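Local structure of ribonuclease T2 (Homo sapiens, 3T0O) at residues W55-E60 and H89-H94; Y138-D143 and D219-Y224. The protein cleaves single-stranded RNA, preferentially between purine and uridine, and so degrades microbial RNA into products that are sensed by TLR8 in innate immunity. All coordinates share one frame; numbering follows the deposited sequence. Where two conformers were deposited one is given.

Contact 1. Residues W55-E60 and H89-H94; sequences WPFNLE and HEWEKH. With NAG (2-acetamido-2-deoxy-beta-D-glucopyranose), chain B.
Trp91 points from the helix of residues 84-98 into the loop 55-60, and its indole can be followed atom by atom. CB, where the side chain leaves the helix, lies 3.7 Å from CD1 of Phe57, whose ring crosses it obliquely. With CG anti to the backbone N, the pyrrole side of the indole is carried along the loop backbone, so that CD1 comes to 3.4 Å from the amide N of Phe57. NE1 then donates a hydrogen bond to Trp55 O (2.9 Å, N-H...O 151°); the oxygen sits in the indole plane, while NE1 stands above the plane of the carbonyl. Beyond it, CZ2 presses on the middle of the Trp55 ring, 3.5 Å from CE2, and CH2 rests near its far end. The two indoles form a T-shaped pair with planes at 80°, the edge of Trp91 meeting the face of Trp55. Over the opposite face of Trp55 lies O6 of the NAG, 3.4 Å above the plane. At the next residue, the extended Glu92 side chain turns the anti lone pair of OE2 to Phe57 N, 2.9 Å away in a nearly straight bond (164°); the same oxygen forms a salt bridge with Lys88. Glu90 and His94, probably catalytic, take no part in this contact; Glu90 OE1 bonds Trp44 NE1 and the His94 ring stacks on Trp44. Two loop backbone groups are thus satisfied by neighbouring helix side chains, one neutral and one anionic, and Lys88 probably offsets the carboxylate charge at this partly exposed surface.

Contact 2. Residues Y138-D143 and D219-Y224; sequences YYQVAD and DGPVFY
Three backbone hydrogen bonds join the segments. Tyr139 and Val222 form an antiparallel hydrogen-bonded pair, with Tyr139 N to Val222 O at 2.9 Å and Val222 N to Tyr139 O at 2.7 Å; the first lies in the carbonyl plane, the second above it. Val141 N donates to Gly220 O (2.9 Å, 161°). One water accepts from both Gly220 N and Ala142 N. Gln140 and Pro221 make a non-hydrogen-bonded pair, and the bent Gln140 chain lays OE1 3.3 Å from Gly220 C. The result is a small two-stranded antiparallel sheet, 139-140 with 221-222; strand 139-140 leads directly into helix 141-152. At this turn Asp143 OD2 accepts from Gln140 N (2.8 Å), and Asp143 N reaches back to Gln140 O. Apolar contacts cover the pairing. Val141 CG2 crosses Val222 CB at 3.6 Å, on the buried side where Val222 also touches Ile172 of strand 171-180. Tyr139 CE2 approaches the ring edge of Tyr224 near CD2, and the two hydroxyls find their partners elsewhere, in Lys133 O and Trp38 NE1. Tyr138, more exposed, turns its ring obliquely to Phe223; Tyr138 CE1 lies 3.9 Å from Phe223 CD1, while Tyr138 CD2 borders Pro221 CB.

From the N terminus, strands 12-18 and 39-45 come first, and the loop after 39-45 enters contact 1. That contact closes a loop of 28 residues, including helix 66-72, by returning to helix 84-98; the Cys51-Cys97 disulfide brackets it from outside. The chain then passes through helices 107-121 and 123-129 before contact 2 opens. Its 75-residue loop takes in most of helix 141-152 and strands 157-161, 171-180, 186-187 and 215-216, and encloses the Cys160-Cys217 and Cys178-Cys189 disulfides. The contacts follow in series, neither nesting nor crossing. Their centres lie 35 Å apart on opposite sides of the chain's centre: contact 1 ties a surface loop to helix 84-98, contact 2 pairs the C-terminal strand 221-222 with strand 139-140, at the start of helix 141-152.

Contact 1. Residues W55-E60 and H89-H94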
loop_
_atom_site.group_PDB
_atom_site.type_symbol
_atom_site.label_atom_id
_atom_site.label_comp_id
_atom_site.label_asym_id
_atom_site.label_seq_id
_atom_site.Cartn_x
_atom_site.Cartn_y
_atom_site.Cartn_z
ATOM N N TRP A 55 0.471 12.609 19.932
ATOM C CA TRP A 55 -0.785 11.900 19.653
ATOM C C TRP A 55 -0.463 10.456 19.311
ATOM O O TRP A 55 -0.451 10.061 18.169
ATOM C CB TRP A 55 -1.512 12.555 18.480
ATOM C CG TRP A 55 -2.934 12.163 18.275
ATOM C CD1 TRP A 55 -3.653 11.188 18.945
ATOM C CD2 TRP A 55 -3.797 12.664 17.247
ATOM N NE1 TRP A 55 -4.909 11.093 18.403
ATOM C CE2 TRP A 55 -5.019 11.989 17.358
ATOM C CE3 TRP A 55 -3.629 13.625 16.227
ATOM C CZ2 TRP A 55 -6.103 12.279 16.534
ATOM C CZ3 TRP A 55 -4.693 13.910 15.401
ATOM C CH2 TRP A 55 -5.914 13.211 15.532
ATOM N N PRO A 56 -0.167 9.657 20.323
ATOM C CA PRO A 56 0.272 8.304 20.074
ATOM C C PRO A 56 -0.836 7.421 19.529
ATOM O O PRO A 56 -2.036 7.632 19.795
ATOM C CB PRO A 56 0.705 7.819 21.452
ATOM C CG PRO A 56 -0.128 8.666 22.410
ATOM C CD PRO A 56 -0.133 9.994 21.754
ATOM N N PHE A 57 -0.385 6.424 18.788
ATOM C CA PHE A 57 -1.269 5.335 18.362
ATOM C C PHE A 57 -1.926 4.715 19.585
ATOM O O PHE A 57 -1.271 4.508 20.614
ATOM C CB PHE A 57 -0.433 4.284 17.676
ATOM C CG PHE A 57 -1.224 3.154 17.140
ATOM C CD1 PHE A 57 -2.223 3.378 16.206
ATOM C CD2 PHE A 57 -1.074 1.868 17.679
ATOM C CE1 PHE A 57 -3.025 2.308 15.719
ATOM C CE2 PHE A 57 -1.837 0.800 17.182
ATOM C CZ PHE A 57 -2.786 0.988 16.207
ATOM N N ASN A 58 -3.213 4.409 19.433
ATOM C CA ASN A 58 -3.988 3.790 20.501
ATOM C C ASN A 58 -4.819 2.673 19.830
ATOM O O ASN A 58 -5.860 2.904 19.197
ATOM C CB ASN A 58 -4.869 4.829 21.183
ATOM C CG ASN A 58 -5.683 4.242 22.308
ATOM O OD1 ASN A 58 -5.648 3.027 22.518
ATOM N ND2 ASN A 58 -6.427 5.087 23.040
ATOM N N LEU A 59 -4.334 1.452 19.986
ATOM C CA LEU A 59 -4.973 0.312 19.372
ATOM C C LEU A 59 -6.466 0.191 19.728
ATOM O O LEU A 59 -7.309 -0.142 18.903
ATOM C CB LEU A 59 -4.175 -0.940 19.732
ATOM C CG LEU A 59 -4.598 -2.235 19.049
ATOM C CD1 LEU A 59 -4.399 -2.129 17.541
ATOM C CD2 LEU A 59 -3.690 -3.380 19.652
ATOM N N GLU A 60 -6.774 0.478 20.980
ATOM C CA GLU A 60 -8.151 0.436 21.455
ATOM C C GLU A 60 -9.135 1.205 20.575
ATOM O O GLU A 60 -10.287 0.793 20.410
ATOM C CB GLU A 60 -8.208 0.957 22.899
ATOM C CG GLU A 60 -7.510 0.024 23.866
ATOM N N HIS A 89 3.441 2.701 13.616
ATOM C CA HIS A 89 4.354 3.441 12.736
ATOM C C HIS A 89 3.571 4.233 11.694
ATOM O O HIS A 89 3.813 5.427 11.477
ATOM C CB HIS A 89 5.307 2.454 12.034
ATOM C CG HIS A 89 6.156 3.082 10.976
ATOM N ND1 HIS A 89 7.343 3.709 11.270
ATOM C CD2 HIS A 89 6.005 3.154 9.628
ATOM C CE1 HIS A 89 7.866 4.199 10.154
ATOM N NE2 HIS A 89 7.086 3.864 9.144
ATOM N N GLU A 90 2.576 3.603 11.100
ATOM C CA GLU A 90 1.799 4.265 10.065
ATOM C C GLU A 90 1.030 5.418 10.669
ATOM O O GLU A 90 0.898 6.485 10.038
ATOM C CB GLU A 90 0.844 3.317 9.390
ATOM C CG GLU A 90 1.674 2.294 8.528
ATOM C CD GLU A 90 2.409 2.936 7.361
ATOM O OE1 GLU A 90 1.844 3.802 6.650
ATOM O OE2 GLU A 90 3.590 2.573 7.174
ATOM N N TRP A 91 0.408 5.189 11.837
ATOM C CA TRP A 91 -0.303 6.293 12.479
ATOM C C TRP A 91 0.620 7.480 12.790
ATOM O O TRP A 91 0.320 8.632 12.496
ATOM C CB TRP A 91 -0.966 5.832 13.783
ATOM C CG TRP A 91 -1.526 7.067 14.518
ATOM C CD1 TRP A 91 -0.995 7.670 15.643
ATOM C CD2 TRP A 91 -2.579 7.920 14.066
ATOM N NE1 TRP A 91 -1.723 8.768 15.959
ATOM C CE2 TRP A 91 -2.671 8.974 14.987
ATOM C CE3 TRP A 91 -3.446 7.897 12.965
ATOM C CZ2 TRP A 91 -3.632 10.016 14.868
ATOM C CZ3 TRP A 91 -4.459 8.909 12.892
ATOM C CH2 TRP A 91 -4.498 9.961 13.790
ATOM N N GLU A 92 1.756 7.215 13.407
ATOM C CA GLU A 92 2.615 8.273 13.944
ATOM C C GLU A 92 3.285 9.047 12.783
ATOM O O GLU A 92 3.344 10.314 12.770
ATOM C CB GLU A 92 3.526 7.652 15.044
ATOM C CG GLU A 92 2.606 7.123 16.206
ATOM C CD GLU A 92 3.242 6.615 17.512
ATOM O OE1 GLU A 92 4.487 6.470 17.584
ATOM O OE2 GLU A 92 2.475 6.360 18.494
ATOM N N LYS A 93 3.675 8.282 11.753
ATOM C CA LYS A 93 4.340 8.896 10.624
ATOM C C LYS A 93 3.376 9.602 9.694
ATOM O O LYS A 93 3.712 10.661 9.219
ATOM C CB LYS A 93 5.165 7.886 9.859
ATOM C CG LYS A 93 6.103 8.484 8.785
ATOM C CD LYS A 93 6.943 7.362 8.145
ATOM C CE LYS A 93 8.175 7.885 7.389
ATOM N NZ LYS A 93 9.245 8.450 8.308
ATOM N N HIS A 94 2.207 9.018 9.444
ATOM C CA HIS A 94 1.357 9.488 8.369
ATOM C C HIS A 94 -0.002 9.968 8.838
ATOM O O HIS A 94 -0.480 11.015 8.409
ATOM C CB HIS A 94 1.158 8.355 7.337
ATOM C CG HIS A 94 2.446 7.873 6.749
ATOM N ND1 HIS A 94 3.280 8.678 6.007
ATOM C CD2 HIS A 94 3.077 6.677 6.885
ATOM C CE1 HIS A 94 4.352 7.975 5.657
ATOM N NE2 HIS A 94 4.245 6.758 6.171
HETATM C C1 NAG B . -1.781 16.716 18.655
HETATM C C2 NAG B . -2.455 18.027 18.247
HETATM C C3 NAG B . -3.405 18.482 19.372
HETATM C C4 NAG B . -4.368 17.373 19.822
HETATM C C5 NAG B . -3.542 16.130 20.141
HETATM C C6 NAG B . -4.425 14.899 20.390
HETATM C C7 NAG B . -1.267 19.514 16.763
HETATM C C8 NAG B . -0.212 20.554 16.545
HETATM N N2 NAG B . -1.436 19.053 18.021
HETATM O O3 NAG B . -4.115 19.683 19.059
HETATM O O4 NAG B . -5.029 17.742 21.012
HETATM O O5 NAG B . -2.808 15.805 18.973
HETATM O O6 NAG B . -5.378 14.855 19.341
HETATM O O7 NAG B . -1.947 19.120 15.853
#

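Contact 2. Residues Y138-D143 and D219-Y224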
loop_
_atom_site.group_PDB
_atom_site.type_symbol
_atom_site.label_atom_id
_atom_site.label_comp_id
_atom_site.label_asym_id
_atom_site.label_seq_id
_atom_site.Cartn_x
_atom_site.Cartn_y
_atom_site.Cartn_z
ATOM N N TYR A 138 7.635 -13.212 -17.137
ATOM C CA TYR A 138 7.672 -11.773 -16.888
ATOM C C TYR A 138 6.566 -10.989 -17.605
ATOM O O TYR A 138 6.158 -11.377 -18.669
ATOM C CB TYR A 138 8.992 -11.208 -17.331
ATOM C CG TYR A 138 10.175 -11.809 -16.672
ATOM C CD1 TYR A 138 10.100 -12.422 -15.376
ATOM C CD2 TYR A 138 11.389 -11.761 -17.342
ATOM C CE1 TYR A 138 11.232 -12.973 -14.788
ATOM C CE2 TYR A 138 12.529 -12.275 -16.737
ATOM C CZ TYR A 138 12.432 -12.871 -15.479
ATOM O OH TYR A 138 13.627 -13.367 -14.998
ATOM N N TYR A 139 6.180 -9.853 -17.030
ATOM C CA TYR A 139 5.333 -8.878 -17.648
ATOM C C TYR A 139 6.210 -7.754 -18.104
ATOM O O TYR A 139 7.434 -7.737 -17.836
ATOM C CB TYR A 139 4.355 -8.301 -16.619
ATOM C CG TYR A 139 3.289 -9.317 -16.276
ATOM C CD1 TYR A 139 2.157 -9.428 -17.058
ATOM C CD2 TYR A 139 3.460 -10.203 -15.217
ATOM C CE1 TYR A 139 1.207 -10.358 -16.822
ATOM C CE2 TYR A 139 2.469 -11.150 -14.945
ATOM C CZ TYR A 139 1.362 -11.190 -15.730
ATOM O OH TYR A 139 0.438 -12.152 -15.493
ATOM N N GLN A 140 5.610 -6.796 -18.800
ATOM C CA GLN A 140 6.292 -5.505 -18.939
ATOM C C GLN A 140 5.734 -4.522 -17.944
ATOM O O GLN A 140 4.590 -4.601 -17.561
ATOM C CB GLN A 140 6.057 -4.935 -20.319
ATOM C CG GLN A 140 6.583 -5.837 -21.431
ATOM C CD GLN A 140 8.082 -5.814 -21.442
ATOM O OE1 GLN A 140 8.709 -4.739 -21.527
ATOM N NE2 GLN A 140 8.670 -6.988 -21.389
ATOM N N VAL A 141 6.564 -3.606 -17.445
ATOM C CA VAL A 141 6.047 -2.593 -16.564
ATOM C C VAL A 141 4.884 -1.858 -17.212
ATOM O O VAL A 141 3.951 -1.552 -16.474
ATOM C CB VAL A 141 7.129 -1.623 -16.117
ATOM C CG1 VAL A 141 6.502 -0.434 -15.367
ATOM C CG2 VAL A 141 8.122 -2.439 -15.230
ATOM N N ALA A 142 4.921 -1.646 -18.534
ATOM C CA ALA A 142 3.792 -0.947 -19.207
ATOM C C ALA A 142 2.504 -1.723 -19.100
ATOM O O ALA A 142 1.421 -1.128 -19.134
ATOM C CB ALA A 142 4.138 -0.716 -20.686
ATOM N N ASP A 143 2.596 -3.033 -18.903
ATOM C CA ASP A 143 1.331 -3.787 -18.742
ATOM C C ASP A 143 0.584 -3.289 -17.526
ATOM O O ASP A 143 -0.658 -3.056 -17.582
ATOM C CB ASP A 143 1.606 -5.285 -18.570
ATOM C CG ASP A 143 2.217 -5.898 -19.798
ATOM O OD1 ASP A 143 1.992 -5.396 -20.958
ATOM O OD2 ASP A 143 2.925 -6.919 -19.623
ATOM N N ASP A 219 11.206 0.901 -17.175
ATOM C CA ASP A 219 10.460 0.306 -18.276
ATOM C C ASP A 219 11.133 -1.011 -18.661
ATOM O O ASP A 219 12.394 -1.166 -18.622
ATOM C CB ASP A 219 10.413 1.228 -19.496
ATOM C CG ASP A 219 9.630 2.519 -19.249
ATOM O OD1 ASP A 219 9.831 3.484 -20.034
ATOM O OD2 ASP A 219 8.809 2.562 -18.317
ATOM N N GLY A 220 10.345 -1.992 -19.043
ATOM C CA GLY A 220 10.884 -3.262 -19.465
ATOM C C GLY A 220 10.321 -4.426 -18.673
ATOM O O GLY A 220 9.292 -4.270 -17.990
ATOM N N PRO A 221 10.988 -5.559 -18.704
ATOM C CA PRO A 221 10.441 -6.743 -18.033
ATOM C C PRO A 221 10.408 -6.608 -16.540
ATOM O O PRO A 221 11.235 -5.882 -15.934
ATOM C CB PRO A 221 11.395 -7.901 -18.450
ATOM C CG PRO A 221 12.160 -7.334 -19.527
ATOM C CD PRO A 221 12.177 -5.885 -19.496
ATOM N N VAL A 222 9.374 -7.195 -15.980
ATOM C CA VAL A 222 9.253 -7.148 -14.537
ATOM C C VAL A 222 8.679 -8.494 -14.082
ATOM O O VAL A 222 7.800 -9.100 -14.750
ATOM C CB VAL A 222 8.361 -5.894 -14.092
ATOM C CG1 VAL A 222 6.986 -5.957 -14.743
ATOM C CG2 VAL A 222 8.200 -5.864 -12.515
ATOM N N PHE A 223 9.190 -8.952 -12.967
ATOM C CA PHE A 223 8.666 -10.199 -12.379
ATOM C C PHE A 223 7.601 -9.846 -11.373
ATOM O O PHE A 223 7.806 -9.022 -10.479
ATOM C CB PHE A 223 9.872 -10.908 -11.712
ATOM C CG PHE A 223 9.598 -12.247 -11.135
ATOM C CD1 PHE A 223 8.743 -13.154 -11.741
ATOM C CD2 PHE A 223 10.253 -12.618 -9.974
ATOM C CE1 PHE A 223 8.499 -14.458 -11.176
ATOM C CE2 PHE A 223 10.021 -13.921 -9.405
ATOM C CZ PHE A 223 9.147 -14.807 -10.038
ATOM N N TYR A 224 6.492 -10.574 -11.438
ATOM C CA TYR A 224 5.370 -10.399 -10.506
ATOM C C TYR A 224 5.236 -11.802 -9.869
ATOM O O TYR A 224 4.574 -12.717 -10.429
ATOM C CB TYR A 224 4.148 -10.039 -11.359
ATOM C CG TYR A 224 2.854 -9.882 -10.620
ATOM C CD1 TYR A 224 2.833 -9.557 -9.252
ATOM C CD2 TYR A 224 1.678 -9.953 -11.302
ATOM C CE1 TYR A 224 1.621 -9.397 -8.551
ATOM C CE2 TYR A 224 0.466 -9.752 -10.689
ATOM C CZ TYR A 224 0.437 -9.488 -9.294
ATOM O OH TYR A 224 -0.768 -9.251 -8.702
HETATM O O HOH W 1 7.542 -1.515 -19.796
#